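Local coordinates for UDP-N-acetylglucosamine 2-epimerase (PDB 4NES), which probably catalyses the reversible epimerisation at C-2 of UDP-N-acetylglucosamine, giving UDP-N-acetylmannosamine, the activated donor of ManNAc residues, at residues A[34-39]-A[59-64]; A[72-77]-A[96-101]. All blocks are in the same frame, centred on the assembly; numbering follows the deposited sequence.

Contact 1 of 2, residues A[34-39]-A[59-64]. With UD1 (uridine-diphosphate-N-acetylglucosamine), chain B.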
ATOM      1  N   HIS A  34     -12.796   6.823 -14.746  1.00  9.51           N
ATOM      2  CA  HIS A  34     -13.784   6.601 -13.698  1.00  9.88           C
ATOM      3  C   HIS A  34     -13.835   5.096 -13.406  1.00 10.36           C
ATOM      4  O   HIS A  34     -14.070   4.299 -14.314  1.00 10.22           O
ATOM      5  CB  HIS A  34     -15.144   7.096 -14.204  1.00 10.39           C
ATOM      6  CG  HIS A  34     -16.159   7.371 -13.136  1.00  8.85           C
ATOM      7  ND1 HIS A  34     -16.202   6.687 -11.933  1.00 10.79           N
ATOM      8  CD2 HIS A  34     -17.193   8.240 -13.100  1.00  8.37           C
ATOM      9  CE1 HIS A  34     -17.204   7.136 -11.206  1.00 10.54           C
ATOM     10  NE2 HIS A  34     -17.830   8.082 -11.893  1.00 10.35           N
ATOM     11  N   THR A  35     -13.599   4.694 -12.158  1.00  8.95           N
ATOM     12  CA  THR A  35     -13.712   3.276 -11.818  1.00  8.58           C
ATOM     13  C   THR A  35     -15.166   2.848 -11.704  1.00 10.71           C
ATOM     14  O   THR A  35     -15.468   1.647 -11.685  1.00 10.63           O
ATOM     15  CB  THR A  35     -13.039   2.946 -10.483  1.00  7.82           C
ATOM     16  OG1 THR A  35     -13.669   3.723  -9.453  1.00  9.29           O
ATOM     17  CG2 THR A  35     -11.552   3.249 -10.538  1.00 11.44           C
ATOM     18  N   ASN A  36     -16.057   3.831 -11.586  1.00  9.81           N
ATOM     19  CA  ASN A  36     -17.473   3.583 -11.358  1.00  8.76           C
ATOM     20  C   ASN A  36     -17.683   2.783 -10.084  1.00  8.84           C
ATOM     21  O   ASN A  36     -18.586   1.950 -10.013  1.00 10.90           O
ATOM     22  CB  ASN A  36     -18.134   2.902 -12.565  1.00  9.34           C
ATOM     23  CG  ASN A  36     -17.767   3.564 -13.879  1.00 10.59           C
ATOM     24  OD1 ASN A  36     -17.064   2.974 -14.691  1.00  9.89           O
ATOM     25  ND2 ASN A  36     -18.240   4.795 -14.096  1.00 10.30           N
ATOM     26  N   GLN A  37     -16.839   3.047  -9.087  1.00  8.39           N
ATOM     27  CA  GLN A  37     -17.055   2.528  -7.744  1.00  8.01           C
ATOM     28  C   GLN A  37     -18.448   2.930  -7.280  1.00  8.78           C
ATOM     29  O   GLN A  37     -19.204   2.110  -6.760  1.00 10.35           O
ATOM     30  CB  GLN A  37     -15.987   3.046  -6.770  1.00  9.49           C
ATOM     31  CG  GLN A  37     -16.184   2.469  -5.376  1.00  8.26           C
ATOM     32  CD  GLN A  37     -15.110   2.866  -4.373  1.00  8.30           C
ATOM     33  OE1 GLN A  37     -13.997   3.269  -4.729  1.00  9.10           O
ATOM     34  NE2 GLN A  37     -15.454   2.763  -3.104  1.00  8.06           N
ATOM     35  N   HIS A  38     -18.776   4.207  -7.484  1.00  8.11           N
ATOM     36  CA  HIS A  38     -20.145   4.701  -7.348  1.00 10.62           C
ATOM     37  C   HIS A  38     -20.787   4.778  -8.720  1.00  9.82           C
ATOM     38  O   HIS A  38     -20.126   5.156  -9.692  1.00 12.34           O
ATOM     39  CB  HIS A  38     -20.161   6.069  -6.674  1.00  9.47           C
ATOM     40  CG  HIS A  38     -19.928   5.997  -5.201  1.00  9.14           C
ATOM     41  ND1 HIS A  38     -20.007   7.088  -4.375  1.00  8.57           N
ATOM     42  CD2 HIS A  38     -19.630   4.932  -4.419  1.00  9.38           C
ATOM     43  CE1 HIS A  38     -19.781   6.701  -3.127  1.00  8.65           C
ATOM     44  NE2 HIS A  38     -19.546   5.398  -3.133  1.00  8.56           N
ATOM     45  N   TYR A  39     -22.072   4.426  -8.791  1.00 10.88           N
ATOM     46  CA  TYR A  39     -22.759   4.219 -10.067  1.00 10.24           C
ATOM     47  C   TYR A  39     -24.212   4.680 -10.015  1.00 10.60           C
ATOM     48  O   TYR A  39     -24.788   5.021 -11.054  1.00 11.90           O
ATOM     49  CB  TYR A  39     -22.700   2.737 -10.471  1.00 11.57           C
ATOM     50  CG  TYR A  39     -22.955   1.818  -9.310  1.00 12.57           C
ATOM     51  CD1 TYR A  39     -24.239   1.437  -8.965  1.00 12.96           C
ATOM     52  CD2 TYR A  39     -21.902   1.354  -8.535  1.00 10.22           C
ATOM     53  CE1 TYR A  39     -24.475   0.613  -7.885  1.00 12.75           C
ATOM     54  CE2 TYR A  39     -22.123   0.531  -7.446  1.00 11.04           C
ATOM     55  CZ  TYR A  39     -23.410   0.156  -7.131  1.00 12.00           C
ATOM     56  OH  TYR A  39     -23.638  -0.655  -6.049  1.00 14.88           O
ATOM     57  N   ASN A  59     -14.637   4.296 -18.484  1.00 11.44           N
ATOM     58  CA  ASN A  59     -15.478   3.822 -17.392  1.00 11.11           C
ATOM     59  C   ASN A  59     -15.172   2.350 -17.179  1.00 12.14           C
ATOM     60  O   ASN A  59     -15.374   1.529 -18.080  1.00 13.59           O
ATOM     61  CB  ASN A  59     -16.951   4.006 -17.742  1.00 11.78           C
ATOM     62  CG  ASN A  59     -17.352   5.454 -17.800  1.00 10.87           C
ATOM     63  OD1 ASN A  59     -17.568   6.095 -16.769  1.00 12.31           O
ATOM     64  ND2 ASN A  59     -17.474   5.984 -19.016  1.00 14.18           N
ATOM     65  N   LEU A  60     -14.663   2.009 -16.001  1.00 10.88           N
ATOM     66  CA  LEU A  60     -14.192   0.647 -15.759  1.00  9.89           C
ATOM     67  C   LEU A  60     -15.289  -0.276 -15.216  1.00 11.73           C
ATOM     68  O   LEU A  60     -15.139  -1.499 -15.232  1.00 13.73           O
ATOM     69  CB  LEU A  60     -12.983   0.659 -14.818  1.00 12.38           C
ATOM     70  CG  LEU A  60     -11.862   1.613 -15.236  1.00 11.69           C
ATOM     71  CD1 LEU A  60     -10.662   1.474 -14.322  1.00 11.64           C
ATOM     72  CD2 LEU A  60     -11.457   1.385 -16.683  1.00 14.87           C
ATOM     73  N   ASN A  61     -16.383   0.320 -14.740  1.00 10.55           N
ATOM     74  CA  ASN A  61     -17.570  -0.428 -14.311  1.00 11.48           C
ATOM     75  C   ASN A  61     -17.287  -1.452 -13.203  1.00 13.57           C
ATOM     76  O   ASN A  61     -17.823  -2.558 -13.221  1.00 14.86           O
ATOM     77  CB  ASN A  61     -18.227  -1.120 -15.511  1.00 14.18           C
ATOM     78  CG  ASN A  61     -18.553  -0.157 -16.632  1.00 17.25           C
ATOM     79  OD1 ASN A  61     -18.159  -0.369 -17.783  1.00 26.62           O
ATOM     80  ND2 ASN A  61     -19.280   0.901 -16.312  1.00 14.14           N
ATOM     81  N   ILE A  62     -16.454  -1.074 -12.236  1.00 11.76           N
ATOM     82  CA  ILE A  62     -16.061  -1.984 -11.162  1.00 11.01           C
ATOM     83  C   ILE A  62     -17.187  -2.164 -10.150  1.00 12.28           C
ATOM     84  O   ILE A  62     -17.512  -3.288  -9.745  1.00 13.24           O
ATOM     85  CB  ILE A  62     -14.816  -1.470 -10.419  1.00 11.04           C
ATOM     86  CG1 ILE A  62     -13.658  -1.221 -11.391  1.00 17.83           C
ATOM     87  CG2 ILE A  62     -14.404  -2.455  -9.324  1.00 12.18           C
ATOM     88  CD1 ILE A  62     -13.243  -2.449 -12.173  1.00 18.60           C
ATOM     89  N   GLY A  63     -17.766  -1.050  -9.715  1.00 11.04           N
ATOM     90  CA  GLY A  63     -18.873  -1.098  -8.779  1.00 11.21           C
ATOM     91  C   GLY A  63     -18.517  -1.643  -7.417  1.00 10.37           C
ATOM     92  O   GLY A  63     -17.379  -1.500  -6.947  1.00 11.89           O
ATOM     93  N   SER A  64     -19.497  -2.290  -6.796  1.00 10.86           N
ATOM     94  CA  SER A  64     -19.401  -2.712  -5.410  1.00 11.56           C
ATOM     95  C   SER A  64     -18.773  -4.085  -5.238  1.00 11.12           C
ATOM     96  O   SER A  64     -18.754  -4.905  -6.159  1.00 15.50           O
ATOM     97  CB  SER A  64     -20.784  -2.698  -4.767  1.00 12.17           C
ATOM     98  OG  SER A  64     -21.345  -1.398  -4.867  1.00 11.82           O
TER
HETATM   99  C1' UD1 B 400     -17.007   4.686  -0.178  1.00  7.78           C
HETATM  100  C2' UD1 B 400     -15.661   4.939   0.428  1.00  8.31           C
HETATM  101  C3' UD1 B 400     -15.736   5.911   1.504  1.00  8.08           C
HETATM  102  C4' UD1 B 400     -16.397   7.163   1.113  1.00  8.08           C
HETATM  103  C5' UD1 B 400     -17.715   6.878   0.439  1.00  8.00           C
HETATM  104  C6' UD1 B 400     -18.326   8.092  -0.152  1.00  6.66           C
HETATM  105  C7' UD1 B 400     -14.100   2.906   0.330  1.00 10.10           C
HETATM  106  C8' UD1 B 400     -13.638   1.653   1.013  1.00  8.48           C
HETATM  107  N2' UD1 B 400     -15.124   3.676   0.997  1.00  8.97           N
HETATM  108  O1' UD1 B 400     -17.837   4.137   0.782  1.00  7.78           O
HETATM  109  O3' UD1 B 400     -14.410   6.194   1.984  1.00 10.23           O
HETATM  110  O4' UD1 B 400     -16.614   7.995   2.241  1.00  8.68           O
HETATM  111  O5' UD1 B 400     -17.548   5.958  -0.635  1.00  8.48           O
HETATM  112  O6' UD1 B 400     -19.705   8.101  -0.156  1.00  8.24           O
HETATM  113  O7' UD1 B 400     -13.622   3.250  -0.754  1.00  9.34           O
HETATM  114  N1  UD1 B 400     -23.921   1.602  -3.165  1.00 11.95           N
HETATM  115  C2  UD1 B 400     -24.931   1.837  -4.005  1.00 13.82           C
HETATM  116  N3  UD1 B 400     -24.767   2.644  -5.051  1.00 11.90           N
HETATM  117  C4  UD1 B 400     -23.586   3.228  -5.296  1.00 14.12           C
HETATM  118  C5  UD1 B 400     -22.515   3.008  -4.442  1.00 14.74           C
HETATM  119  C6  UD1 B 400     -22.708   2.174  -3.353  1.00 14.14           C
HETATM  120  O2  UD1 B 400     -26.019   1.326  -3.821  1.00 12.34           O
HETATM  121  O4  UD1 B 400     -23.438   4.050  -6.376  1.00 12.90           O
HETATM  122  C1B UD1 B 400     -24.091   0.720  -1.986  1.00 13.39           C
HETATM  123  C2B UD1 B 400     -23.898  -0.717  -2.259  1.00 10.67           C
HETATM  124  O2' UD1 B 400     -24.777  -1.469  -1.460  1.00 14.93           O
HETATM  125  C3B UD1 B 400     -22.533  -0.952  -1.848  1.00 10.46           C
HETATM  126  C4B UD1 B 400     -22.412  -0.072  -0.658  1.00  9.63           C
HETATM  127  O4B UD1 B 400     -23.179   1.081  -0.946  1.00 11.38           O
HETATM  128  O3B UD1 B 400     -22.228  -2.295  -1.563  1.00 13.11           O
HETATM  129  C5B UD1 B 400     -21.009   0.328  -0.377  1.00 10.39           C
HETATM  130  O5B UD1 B 400     -20.314   0.882  -1.466  1.00 10.01           O
HETATM  131  PA  UD1 B 400     -18.780   1.105  -1.386  1.00 11.23           P
HETATM  132  O1A UD1 B 400     -18.113  -0.218  -1.164  1.00 15.23           O
HETATM  133  O2A UD1 B 400     -18.329   1.769  -2.645  1.00 13.47           O
HETATM  134  O3A UD1 B 400     -18.464   1.964  -0.117  1.00 10.39           O
HETATM  135  PB  UD1 B 400     -19.129   3.319   0.398  1.00  9.17           P
HETATM  136  O1B UD1 B 400     -19.852   3.012   1.668  1.00  9.83           O
HETATM  137  O2B UD1 B 400     -19.923   3.985  -0.693  1.00  9.93           O
HETATM  138  O   HOH W   1     -19.367   0.377  -4.684  1.00 13.56           O
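With its CG anti to the carbonyl carbon (chi1 -47°), Asn36 brings both ends of its amide to the 59-64 loop. Its OD1 receives the backbone N-H of Asn61 in the carbonyl plane, on a lone pair, with 2.7 Å between Asn36 OD1 and Asn61 N. Its ND2 points almost straight (175°) at Asn59 OD1, 3.0 Å from Asn36 ND2, and the two amides lie nearly coplanar. Bonded at both ends, the Asn36 amide is held against rotation. An alanine here would probably leave the Asn61 N-H and Asn59 OD1 without these partners and the two loops less firmly joined. Backbone bonds run alongside, from Leu60 N to His34 O (2.9 Å) and from Ile62 N to Thr35 O (2.9 Å). The hydroxyls of Tyr39 and Ser64 share a hydrogen bond, OH to OG 2.7 Å, with OG at the edge of the ring. Gly63, whose positive phi suits glycine, brings its CA to 3.9 Å from Tyr39 CE2. The uracil lies over one face of the Tyr39 ring, with O4 above the ring centre, and O4 also accepts the backbone N-H of Tyr39. Gln37, its OE1 held by Thr98, gives NE2 to O7' and O2A of the ligand, while His38 NE2 meets O2B. Loops at the C-terminal ends of parallel strands 30-34 and 58-59 form part of the nucleotide-sugar site in this Rossmann-like half of the GT-B fold.

Contact 2 of 2, residues A[72-77]-A[96-101]. With UD1 (uridine-diphosphate-N-acetylglucosamine), chain B.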
ATOM      1  N   GLY A  72      -8.814  -5.356  -6.252  1.00  9.34           N
ATOM      2  CA  GLY A  72      -8.158  -6.223  -7.220  1.00 11.06           C
ATOM      3  C   GLY A  72      -8.606  -5.994  -8.655  1.00 10.12           C
ATOM      4  O   GLY A  72      -7.780  -5.865  -9.565  1.00  9.12           O
ATOM      5  N   LYS A  73      -9.918  -5.931  -8.866  1.00  9.16           N
ATOM      6  CA  LYS A  73     -10.446  -5.613 -10.185  1.00 10.59           C
ATOM      7  C   LYS A  73      -9.949  -4.242 -10.651  1.00  8.46           C
ATOM      8  O   LYS A  73      -9.626  -4.049 -11.828  1.00 10.33           O
ATOM      9  CB  LYS A  73     -11.971  -5.628 -10.158  1.00 12.11           C
ATOM     10  CG  LYS A  73     -12.600  -7.007  -9.982  1.00 12.93           C
ATOM     11  CD  LYS A  73     -14.098  -6.824  -9.778  1.00 18.58           C
ATOM     12  CE  LYS A  73     -14.833  -8.115  -9.500  1.00 25.16           C
ATOM     13  NZ  LYS A  73     -16.300  -7.832  -9.423  1.00 26.67           N
HETATM   14  N   MSE A  74      -9.888  -3.284  -9.731  1.00  9.42           N
HETATM   15  CA  MSE A  74      -9.380  -1.959 -10.068  1.00 10.39           C
HETATM   16  C   MSE A  74      -7.923  -1.988 -10.515  1.00  8.85           C
HETATM   17  O   MSE A  74      -7.571  -1.316 -11.478  1.00 10.03           O
HETATM   18  CB  MSE A  74      -9.543  -0.988  -8.895  1.00 10.67           C
HETATM   19  CG  MSE A  74     -10.966  -0.610  -8.580  1.00  9.44           C
HETATM   20 SE   MSE A  74     -11.101   0.354  -6.888  1.00 14.89          SE
HETATM   21  CE  MSE A  74     -12.986   0.797  -7.034  1.00 11.99           C
ATOM     22  N   LEU A  75      -7.071  -2.752  -9.830  1.00  8.41           N
ATOM     23  CA  LEU A  75      -5.667  -2.850 -10.244  1.00 10.33           C
ATOM     24  C   LEU A  75      -5.567  -3.408 -11.656  1.00 11.54           C
ATOM     25  O   LEU A  75      -4.810  -2.893 -12.483  1.00 12.30           O
ATOM     26  CB  LEU A  75      -4.852  -3.750  -9.307  1.00  8.42           C
ATOM     27  CG  LEU A  75      -4.698  -3.321  -7.848  1.00 11.70           C
ATOM     28  CD1 LEU A  75      -3.784  -4.290  -7.097  1.00 12.68           C
ATOM     29  CD2 LEU A  75      -4.157  -1.909  -7.751  1.00 12.49           C
ATOM     30  N   ILE A  76      -6.321  -4.467 -11.932  1.00  9.30           N
ATOM     31  CA  ILE A  76      -6.303  -5.063 -13.266  1.00  9.63           C
ATOM     32  C   ILE A  76      -6.763  -4.081 -14.341  1.00 10.92           C
ATOM     33  O   ILE A  76      -6.090  -3.905 -15.361  1.00 11.31           O
ATOM     34  CB  ILE A  76      -7.170  -6.338 -13.320  1.00 11.01           C
ATOM     35  CG1 ILE A  76      -6.585  -7.401 -12.394  1.00 10.08           C
ATOM     36  CG2 ILE A  76      -7.256  -6.874 -14.741  1.00 14.14           C
ATOM     37  CD1 ILE A  76      -7.596  -8.436 -11.961  1.00 13.10           C
ATOM     38  N   GLU A  77      -7.894  -3.434 -14.108  1.00  9.70           N
ATOM     39  CA  GLU A  77      -8.503  -2.613 -15.148  1.00 10.05           C
ATOM     40  C   GLU A  77      -7.848  -1.248 -15.308  1.00  9.84           C
ATOM     41  O   GLU A  77      -7.720  -0.758 -16.430  1.00 11.32           O
ATOM     42  CB  GLU A  77     -10.006  -2.458 -14.908  1.00 12.78           C
ATOM     43  CG  GLU A  77     -10.767  -3.772 -14.991  1.00 14.21           C
ATOM     44  CD  GLU A  77     -10.600  -4.468 -16.325  1.00 22.57           C
ATOM     45  OE1 GLU A  77     -10.681  -3.789 -17.367  1.00 29.52           O
ATOM     46  OE2 GLU A  77     -10.404  -5.699 -16.332  1.00 25.60           O
ATOM     47  N   THR A  96     -10.389   6.680  -0.820  1.00  8.47           N
ATOM     48  CA  THR A  96     -11.252   5.560  -1.178  1.00  7.50           C
ATOM     49  C   THR A  96     -10.418   4.428  -1.763  1.00  6.74           C
ATOM     50  O   THR A  96      -9.230   4.601  -2.043  1.00  7.88           O
ATOM     51  CB  THR A  96     -12.311   5.994  -2.200  1.00  8.43           C
ATOM     52  OG1 THR A  96     -11.652   6.339  -3.425  1.00  9.25           O
ATOM     53  CG2 THR A  96     -13.085   7.205  -1.687  1.00 11.14           C
ATOM     54  N   ASN A  97     -11.038   3.270  -1.967  1.00  6.76           N
ATOM     55  CA  ASN A  97     -10.330   2.169  -2.620  1.00  8.87           C
ATOM     56  C   ASN A  97      -9.854   2.540  -4.026  1.00  7.35           C
ATOM     57  O   ASN A  97      -8.807   2.077  -4.469  1.00  7.18           O
ATOM     58  CB  ASN A  97     -11.178   0.898  -2.661  1.00  7.55           C
ATOM     59  CG  ASN A  97     -11.273   0.218  -1.314  1.00  8.83           C
ATOM     60  OD1 ASN A  97     -10.575   0.578  -0.364  1.00  8.53           O
ATOM     61  ND2 ASN A  97     -12.138  -0.788  -1.227  1.00 10.07           N
ATOM     62  N   THR A  98     -10.617   3.390  -4.712  1.00  7.63           N
ATOM     63  CA  THR A  98     -10.217   3.880  -6.020  1.00  6.86           C
ATOM     64  C   THR A  98      -8.877   4.611  -5.954  1.00  7.63           C
ATOM     65  O   THR A  98      -8.019   4.425  -6.822  1.00  8.27           O
ATOM     66  CB  THR A  98     -11.292   4.805  -6.598  1.00  7.12           C
ATOM     67  OG1 THR A  98     -12.431   4.016  -6.975  1.00  9.51           O
ATOM     68  CG2 THR A  98     -10.759   5.541  -7.815  1.00  8.95           C
ATOM     69  N   VAL A  99      -8.690   5.425  -4.915  1.00  8.00           N
ATOM     70  CA  VAL A  99      -7.456   6.185  -4.738  1.00  6.92           C
ATOM     71  C   VAL A  99      -6.261   5.249  -4.580  1.00  8.19           C
ATOM     72  O   VAL A  99      -5.234   5.405  -5.247  1.00  9.05           O
ATOM     73  CB  VAL A  99      -7.554   7.101  -3.506  1.00  7.23           C
ATOM     74  CG1 VAL A  99      -6.207   7.734  -3.179  1.00  9.52           C
ATOM     75  CG2 VAL A  99      -8.619   8.153  -3.734  1.00  8.65           C
ATOM     76  N   LEU A 100      -6.391   4.278  -3.686  1.00  8.53           N
ATOM     77  CA  LEU A 100      -5.305   3.336  -3.458  1.00  9.58           C
ATOM     78  C   LEU A 100      -4.982   2.553  -4.723  1.00  9.44           C
ATOM     79  O   LEU A 100      -3.819   2.402  -5.079  1.00  8.37           O
ATOM     80  CB  LEU A 100      -5.651   2.376  -2.324  1.00  9.79           C
ATOM     81  CG  LEU A 100      -4.608   1.284  -2.090  1.00 10.22           C
ATOM     82  CD1 LEU A 100      -3.290   1.902  -1.651  1.00 14.00           C
ATOM     83  CD2 LEU A 100      -5.098   0.256  -1.055  1.00 12.28           C
ATOM     84  N   ALA A 101      -6.008   2.078  -5.423  1.00  7.30           N
ATOM     85  CA  ALA A 101      -5.779   1.262  -6.612  1.00 10.09           C
ATOM     86  C   ALA A 101      -5.075   2.084  -7.687  1.00  7.67           C
ATOM     87  O   ALA A 101      -4.122   1.621  -8.313  1.00  8.69           O
ATOM     88  CB  ALA A 101      -7.082   0.687  -7.134  1.00 10.58           C
TER
HETATM   89  C1' UD1 B 400     -17.007   4.686  -0.178  1.00  7.78           C
HETATM   90  C2' UD1 B 400     -15.661   4.939   0.428  1.00  8.31           C
HETATM   91  C3' UD1 B 400     -15.736   5.911   1.504  1.00  8.08           C
HETATM   92  C4' UD1 B 400     -16.397   7.163   1.113  1.00  8.08           C
HETATM   93  C5' UD1 B 400     -17.715   6.878   0.439  1.00  8.00           C
HETATM   94  C6' UD1 B 400     -18.326   8.092  -0.152  1.00  6.66           C
HETATM   95  C7' UD1 B 400     -14.100   2.906   0.330  1.00 10.10           C
HETATM   96  C8' UD1 B 400     -13.638   1.653   1.013  1.00  8.48           C
HETATM   97  N2' UD1 B 400     -15.124   3.676   0.997  1.00  8.97           N
HETATM   98  O1' UD1 B 400     -17.837   4.137   0.782  1.00  7.78           O
HETATM   99  O3' UD1 B 400     -14.410   6.194   1.984  1.00 10.23           O
HETATM  100  O4' UD1 B 400     -16.614   7.995   2.241  1.00  8.68           O
HETATM  101  O5' UD1 B 400     -17.548   5.958  -0.635  1.00  8.48           O
HETATM  102  O6' UD1 B 400     -19.705   8.101  -0.156  1.00  8.24           O
HETATM  103  O7' UD1 B 400     -13.622   3.250  -0.754  1.00  9.34           O
HETATM  104  N1  UD1 B 400     -23.921   1.602  -3.165  1.00 11.95           N
HETATM  105  C2  UD1 B 400     -24.931   1.837  -4.005  1.00 13.82           C
HETATM  106  N3  UD1 B 400     -24.767   2.644  -5.051  1.00 11.90           N
HETATM  107  C4  UD1 B 400     -23.586   3.228  -5.296  1.00 14.12           C
HETATM  108  C5  UD1 B 400     -22.515   3.008  -4.442  1.00 14.74           C
HETATM  109  C6  UD1 B 400     -22.708   2.174  -3.353  1.00 14.14           C
HETATM  110  O2  UD1 B 400     -26.019   1.326  -3.821  1.00 12.34           O
HETATM  111  O4  UD1 B 400     -23.438   4.050  -6.376  1.00 12.90           O
HETATM  112  C1B UD1 B 400     -24.091   0.720  -1.986  1.00 13.39           C
HETATM  113  C2B UD1 B 400     -23.898  -0.717  -2.259  1.00 10.67           C
HETATM  114  O2' UD1 B 400     -24.777  -1.469  -1.460  1.00 14.93           O
HETATM  115  C3B UD1 B 400     -22.533  -0.952  -1.848  1.00 10.46           C
HETATM  116  C4B UD1 B 400     -22.412  -0.072  -0.658  1.00  9.63           C
HETATM  117  O4B UD1 B 400     -23.179   1.081  -0.946  1.00 11.38           O
HETATM  118  O3B UD1 B 400     -22.228  -2.295  -1.563  1.00 13.11           O
HETATM  119  C5B UD1 B 400     -21.009   0.328  -0.377  1.00 10.39           C
HETATM  120  O5B UD1 B 400     -20.314   0.882  -1.466  1.00 10.01           O
HETATM  121  PA  UD1 B 400     -18.780   1.105  -1.386  1.00 11.23           P
HETATM  122  O1A UD1 B 400     -18.113  -0.218  -1.164  1.00 15.23           O
HETATM  123  O2A UD1 B 400     -18.329   1.769  -2.645  1.00 13.47           O
HETATM  124  O3A UD1 B 400     -18.464   1.964  -0.117  1.00 10.39           O
HETATM  125  PB  UD1 B 400     -19.129   3.319   0.398  1.00  9.17           P
HETATM  126  O1B UD1 B 400     -19.852   3.012   1.668  1.00  9.83           O
HETATM  127  O2B UD1 B 400     -19.923   3.985  -0.693  1.00  9.93           O
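Helix 97-108, whose N-terminus faces the N-acetyl group of the bound sugar nucleotide, packs through Thr98 and Ala101 against Met74 and Leu75 of helix 67-85. The short segments have axes 9.3 Å apart at closest and cross at -43°. Ala101 CB meets Met74 CB at 3.5 Å, closer than carbons usually pack; the small alanine side chain suits such a close approach. From there the Met74 side chain, modelled as selenomethionine, runs extended beyond CG toward the start of the other helix. Its SE lies 3.7 Å from Thr98 CA, and its CE is 3.3 Å from Thr98 OG1, the two side chains crossing at about a right angle. A long unbranched chain can reach this far; the hydroxyl it brushes has its polar partners in Gln37 and Thr35.

In the Rossmann-like fold, helix 67-85 leads from edge strand 58-59 to strand 89-93, and helix 97-108 follows that strand, so the packing joins two successive helices flanking the parallel sheet. Leu75 contributes one branch, CD2, which sits 3.6 Å from Ala101 O and 4.0 Å from Ala101 CB.

At the N-cap, Thr96 OG1 accepts a weak bond from Val99 N. That Thr96 oxygen lies between the backbone N and the carbonyl carbon (chi1 66°), and also bonds Glu12. The first-turn N-H of Asn97 instead serves the ligand, with Asn97 N 2.9 Å from O7' of UD1. The Asn97 side-chain amide, bonded to Gln70, His67 and Asn132 of its own chain and to Lys108 of the second subunit, lies beside the acetyl methyl, with Asn97 CG 3.6 Å from UD1 C8'.

Overall arrangement
The two contacts follow one another along the chain, contact 1 closing before contact 2 opens, and their centres are about 10 Å apart. Both belong to the domain built on the seven-stranded parallel sheet: contact 1 joins loops after strands 30-34 and 58-59, contact 2 helix 67-85, which follows strand 58-59, and helix 97-108, which follows strand 89-93. They meet at Thr98, whose OG1 lies 2.8 Å from both Thr35 OG1 and Gln37 OE1, probable hydrogen bonds. Neighbouring parts of one domain thus contribute to a single sugar-nucleotide site, and the loops holding the uracil and diphosphate are tied to the helix start that meets the N-acetyl group; contact 2 also reaches the second subunit.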